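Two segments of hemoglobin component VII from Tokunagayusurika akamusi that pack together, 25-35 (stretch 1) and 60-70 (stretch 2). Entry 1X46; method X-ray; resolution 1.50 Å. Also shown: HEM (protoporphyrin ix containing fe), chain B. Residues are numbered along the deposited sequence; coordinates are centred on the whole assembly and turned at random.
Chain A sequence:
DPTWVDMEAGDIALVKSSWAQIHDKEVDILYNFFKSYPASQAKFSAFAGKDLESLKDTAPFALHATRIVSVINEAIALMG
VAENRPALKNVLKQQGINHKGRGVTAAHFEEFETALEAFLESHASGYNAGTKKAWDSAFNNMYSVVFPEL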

# COMPACT_ATOMS: atom_id res chain seq x y z
N LYS A 25 10.16 5.07 -5.96
CA LYS A 25 9.49 4.89 -7.25
C LYS A 25 7.99 5.20 -7.10
O LYS A 25 7.17 4.50 -7.67
CB LYS A 25 9.69 3.47 -7.78
CG LYS A 25 11.17 3.12 -8.06
CD LYS A 25 11.33 1.67 -8.49
CE LYS A 25 12.78 1.34 -8.88
NZ LYS A 25 13.74 1.46 -7.73
N GLU A 26 7.66 6.25 -6.34
CA GLU A 26 6.26 6.56 -6.00
C GLU A 26 5.38 6.72 -7.21
O GLU A 26 4.30 6.16 -7.28
CB GLU A 26 6.22 7.89 -5.22
CG GLU A 26 7.19 7.99 -4.05
CD GLU A 26 8.47 8.73 -4.39
OE1 GLU A 26 9.07 8.45 -5.43
OE2 GLU A 26 8.87 9.60 -3.58
N VAL A 27 5.85 7.46 -8.20
CA VAL A 27 5.06 7.70 -9.41
C VAL A 27 4.81 6.38 -10.15
O VAL A 27 3.69 6.11 -10.57
CB VAL A 27 5.76 8.75 -10.32
CG1 VAL A 27 5.24 8.71 -11.74
CG2 VAL A 27 5.61 10.17 -9.72
N ASP A 28 5.85 5.55 -10.26
CA ASP A 28 5.71 4.27 -10.95
C ASP A 28 4.78 3.35 -10.19
O ASP A 28 4.01 2.60 -10.82
CB ASP A 28 7.05 3.59 -11.19
CG ASP A 28 7.92 4.31 -12.21
OD1 ASP A 28 7.41 5.09 -13.04
OD2 ASP A 28 9.17 4.15 -12.23
N ILE A 29 4.80 3.40 -8.85
CA ILE A 29 3.89 2.55 -8.08
C ILE A 29 2.45 2.97 -8.36
O ILE A 29 1.57 2.12 -8.60
CB ILE A 29 4.19 2.68 -6.55
CG1 ILE A 29 5.51 1.98 -6.21
CG2 ILE A 29 3.01 2.10 -5.71
CD1 ILE A 29 6.06 2.39 -4.84
N LEU A 30 2.17 4.28 -8.35
CA LEU A 30 0.81 4.75 -8.62
C LEU A 30 0.38 4.46 -10.03
O LEU A 30 -0.78 4.05 -10.28
CB LEU A 30 0.63 6.25 -8.28
CG LEU A 30 -0.79 6.81 -8.37
CD1 LEU A 30 -1.71 6.04 -7.41
CD2 LEU A 30 -0.80 8.33 -8.03
N TYR A 31 1.28 4.72 -10.99
CA TYR A 31 0.96 4.39 -12.37
C TYR A 31 0.63 2.89 -12.51
O TYR A 31 -0.37 2.57 -13.17
CB TYR A 31 2.14 4.77 -13.27
CG TYR A 31 1.96 4.33 -14.69
CD1 TYR A 31 1.36 5.16 -15.62
CD2 TYR A 31 2.41 3.07 -15.10
CE1 TYR A 31 1.21 4.76 -16.94
CE2 TYR A 31 2.23 2.66 -16.43
CZ TYR A 31 1.64 3.53 -17.32
OH TYR A 31 1.46 3.17 -18.64
N ASN A 32 1.41 2.03 -11.85
CA ASN A 32 1.14 0.59 -11.95
C ASN A 32 -0.23 0.23 -11.39
O ASN A 32 -0.96 -0.59 -11.94
CB ASN A 32 2.23 -0.19 -11.26
CG ASN A 32 2.04 -1.66 -11.38
OD1 ASN A 32 2.10 -2.22 -12.49
ND2 ASN A 32 1.82 -2.32 -10.26
N PHE A 33 -0.59 0.85 -10.28
CA PHE A 33 -1.89 0.62 -9.67
C PHE A 33 -3.00 1.02 -10.61
O PHE A 33 -3.90 0.21 -10.86
CB PHE A 33 -1.95 1.37 -8.31
CG PHE A 33 -3.31 1.30 -7.64
CD1 PHE A 33 -3.97 0.08 -7.51
CD2 PHE A 33 -3.93 2.46 -7.15
CE1 PHE A 33 -5.23 0.02 -6.88
CE2 PHE A 33 -5.19 2.41 -6.54
CZ PHE A 33 -5.83 1.17 -6.39
N PHE A 34 -2.97 2.25 -11.16
CA PHE A 34 -4.04 2.69 -12.03
C PHE A 34 -4.05 1.92 -13.36
O PHE A 34 -5.14 1.71 -13.91
CB PHE A 34 -3.89 4.20 -12.30
CG PHE A 34 -4.27 5.08 -11.12
CD1 PHE A 34 -5.01 4.60 -10.03
CD2 PHE A 34 -3.92 6.42 -11.14
CE1 PHE A 34 -5.36 5.44 -8.98
CE2 PHE A 34 -4.26 7.28 -10.11
CZ PHE A 34 -4.97 6.81 -9.03
N LYS A 35 -2.89 1.55 -13.88
CA LYS A 35 -2.82 0.74 -15.12
C LYS A 35 -3.51 -0.61 -14.88
O LYS A 35 -4.29 -1.06 -15.74
CB LYS A 35 -1.37 0.58 -15.61
CG LYS A 35 -1.24 -0.06 -16.98
CD LYS A 35 -1.49 0.96 -18.10
CE LYS A 35 -1.15 0.35 -19.46
NZ LYS A 35 -2.36 -0.08 -20.23
N PRO A 60 0.28 17.03 -10.08
CA PRO A 60 -0.83 16.43 -9.32
C PRO A 60 -0.66 14.90 -9.15
O PRO A 60 -1.04 14.34 -8.12
CB PRO A 60 -2.05 16.75 -10.18
CG PRO A 60 -1.64 18.01 -10.91
CD PRO A 60 -0.23 17.79 -11.26
N PHE A 61 -0.16 14.23 -10.17
CA PHE A 61 0.08 12.80 -10.07
C PHE A 61 1.18 12.44 -9.06
O PHE A 61 0.98 11.58 -8.20
CB PHE A 61 0.41 12.21 -11.46
CG PHE A 61 0.27 10.70 -11.54
CD1 PHE A 61 -0.97 10.10 -11.61
CD2 PHE A 61 1.41 9.91 -11.56
CE1 PHE A 61 -1.07 8.71 -11.72
CE2 PHE A 61 1.32 8.50 -11.67
CZ PHE A 61 0.05 7.92 -11.73
N ALA A 62 2.32 13.12 -9.16
CA ALA A 62 3.40 12.90 -8.20
C ALA A 62 2.91 13.29 -6.79
O ALA A 62 3.29 12.66 -5.82
CB ALA A 62 4.61 13.75 -8.56
N LEU A 63 2.08 14.33 -6.70
CA LEU A 63 1.58 14.73 -5.39
C LEU A 63 0.82 13.58 -4.71
O LEU A 63 1.12 13.22 -3.56
CB LEU A 63 0.72 15.99 -5.51
CG LEU A 63 0.02 16.41 -4.20
CD1 LEU A 63 0.99 16.64 -3.01
CD2 LEU A 63 -0.81 17.67 -4.52
N HIS A 64 -0.13 12.97 -5.42
CA HIS A 64 -0.90 11.90 -4.79
C HIS A 64 0.00 10.67 -4.51
O HIS A 64 -0.12 10.02 -3.46
CB HIS A 64 -2.12 11.47 -5.59
CG HIS A 64 -2.95 10.54 -4.81
ND1 HIS A 64 -3.63 10.97 -3.69
CD2 HIS A 64 -3.04 9.19 -4.81
CE1 HIS A 64 -4.18 9.93 -3.09
NE2 HIS A 64 -3.81 8.84 -3.73
N ALA A 65 0.87 10.35 -5.47
CA ALA A 65 1.80 9.24 -5.31
C ALA A 65 2.64 9.41 -4.04
O ALA A 65 2.82 8.46 -3.26
CB ALA A 65 2.68 9.09 -6.56
N THR A 66 3.12 10.63 -3.83
CA THR A 66 3.90 10.96 -2.64
C THR A 66 3.09 10.86 -1.37
O THR A 66 3.62 10.37 -0.34
CB THR A 66 4.53 12.36 -2.83
OG1 THR A 66 5.34 12.32 -3.99
CG2 THR A 66 5.50 12.71 -1.66
N ARG A 67 1.84 11.32 -1.41
CA ARG A 67 0.96 11.18 -0.24
C ARG A 67 0.78 9.72 0.17
O ARG A 67 0.85 9.41 1.37
CB ARG A 67 -0.40 11.82 -0.53
CG ARG A 67 -0.32 13.33 -0.57
CD ARG A 67 -1.65 13.99 -0.98
NE ARG A 67 -1.60 15.42 -0.70
CZ ARG A 67 -2.28 16.36 -1.33
NH1 ARG A 67 -3.14 16.05 -2.32
NH2 ARG A 67 -2.09 17.63 -0.95
N ILE A 68 0.52 8.81 -0.79
CA ILE A 68 0.30 7.39 -0.49
C ILE A 68 1.56 6.83 0.14
O ILE A 68 1.52 6.17 1.18
CB ILE A 68 -0.01 6.57 -1.77
CG1 ILE A 68 -1.40 6.95 -2.31
CG2 ILE A 68 0.02 5.02 -1.47
CD1 ILE A 68 -1.70 6.31 -3.67
N VAL A 69 2.69 7.12 -0.49
CA VAL A 69 3.95 6.53 -0.08
C VAL A 69 4.41 7.06 1.27
O VAL A 69 5.00 6.33 2.06
CB VAL A 69 5.03 6.72 -1.17
CG1 VAL A 69 6.45 6.53 -0.61
CG2 VAL A 69 4.75 5.74 -2.30
N SER A 70 4.07 8.31 1.56
CA SER A 70 4.36 8.89 2.86
C SER A 70 3.75 8.05 3.98
O SER A 70 4.38 7.78 4.99
CB SER A 70 3.85 10.31 2.96
OG SER A 70 4.28 10.92 4.18
CHA HEM B . -6.77 9.73 -0.84
CHB HEM B . -3.48 6.84 1.24
CHC HEM B . -5.42 3.03 -1.03
CHD HEM B . -8.70 5.89 -3.13
C1A HEM B . -5.69 9.28 -0.14
C2A HEM B . -4.78 10.13 0.60
C3A HEM B . -3.88 9.32 1.16
C4A HEM B . -4.20 7.96 0.86
CMA HEM B . -2.70 9.77 2.05
CAA HEM B . -4.80 11.69 0.61
CBA HEM B . -5.86 12.35 1.52
CGA HEM B . -5.57 12.06 2.97
O1A HEM B . -6.44 11.48 3.65
O2A HEM B . -4.46 12.40 3.46
C1B HEM B . -3.68 5.57 0.78
C2B HEM B . -2.89 4.40 1.10
C3B HEM B . -3.44 3.34 0.46
C4B HEM B . -4.60 3.83 -0.25
CMB HEM B . -1.63 4.43 2.00
CAB HEM B . -3.03 1.85 0.41
CBB HEM B . -2.07 1.30 1.15
C1C HEM B . -6.47 3.45 -1.80
C2C HEM B . -7.33 2.63 -2.65
C3C HEM B . -8.21 3.42 -3.25
C4C HEM B . -7.98 4.77 -2.78
CMC HEM B . -7.20 1.09 -2.80
CAC HEM B . -9.33 3.01 -4.24
C1D HEM B . -8.51 7.16 -2.65
C2D HEM B . -9.31 8.29 -3.04
C3D HEM B . -8.72 9.47 -2.33
C4D HEM B . -7.58 8.94 -1.61
CMD HEM B . -10.52 8.27 -4.00
CAD HEM B . -9.22 10.93 -2.42
CBD HEM B . -8.66 11.62 -3.67
CGD HEM B . -9.26 13.01 -3.81
O1D HEM B . -9.74 13.58 -2.80
O2D HEM B . -9.28 13.53 -4.95
NA HEM B . -5.32 7.97 0.05
NB HEM B . -4.71 5.19 -0.08
NC HEM B . -6.91 4.76 -1.89
ND HEM B . -7.50 7.56 -1.77
FE HEM B . -6.11 6.37 -0.92
O HOH W 1 -4.91 6.59 -2.60

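Helices 26-35 and 60-70 cross almost at right angles (97°), their axes approaching to 8.4 Å, and no hydrogen bond links them; the contact rests on side-chain packing. The backbones are nearest where Glu 26 CA and Ala 65 CA lie 5.2 Å apart, and there the Ala 65 methyl lies against backbone: Ala 65 CB is 3.4 Å from Glu 26 O, the carbonyl that also accepts the helical bond from Leu 30 N.

Two interlocking side chains dominate. Leu 30, with chi1 t and chi2 p, enters a hole formed by Phe 61, His 64, Ala 65 and Ile 68. In this rotamer CD2 sits over one face of the Phe 61 ring, 3.9 Å from its centroid in a CH-pi contact, while CD1 reaches Ile 68 CD1 at 3.7 Å. Phe 61 starts out sideways, but its t rotamer (chi1 -163°) carries the ring among Val 27, Leu 30, Tyr 31 and Phe 34. Its edge meets the first helix, with CE2 3.5 Å from Val 27 O and CE1 3.7 Å from Phe 34 CD2.

Val 27, also t, places CG2 3.9 Å from Ala 62 CB and CG1 3.9 Å from Phe 61 CE2. The His 64 ring turns its edge to Leu 30, with His 64 CD2 4.0 Å from Leu 30 CD2, while His 64 NE2 hydrogen-bonds the iron-bound water at 2.7 Å.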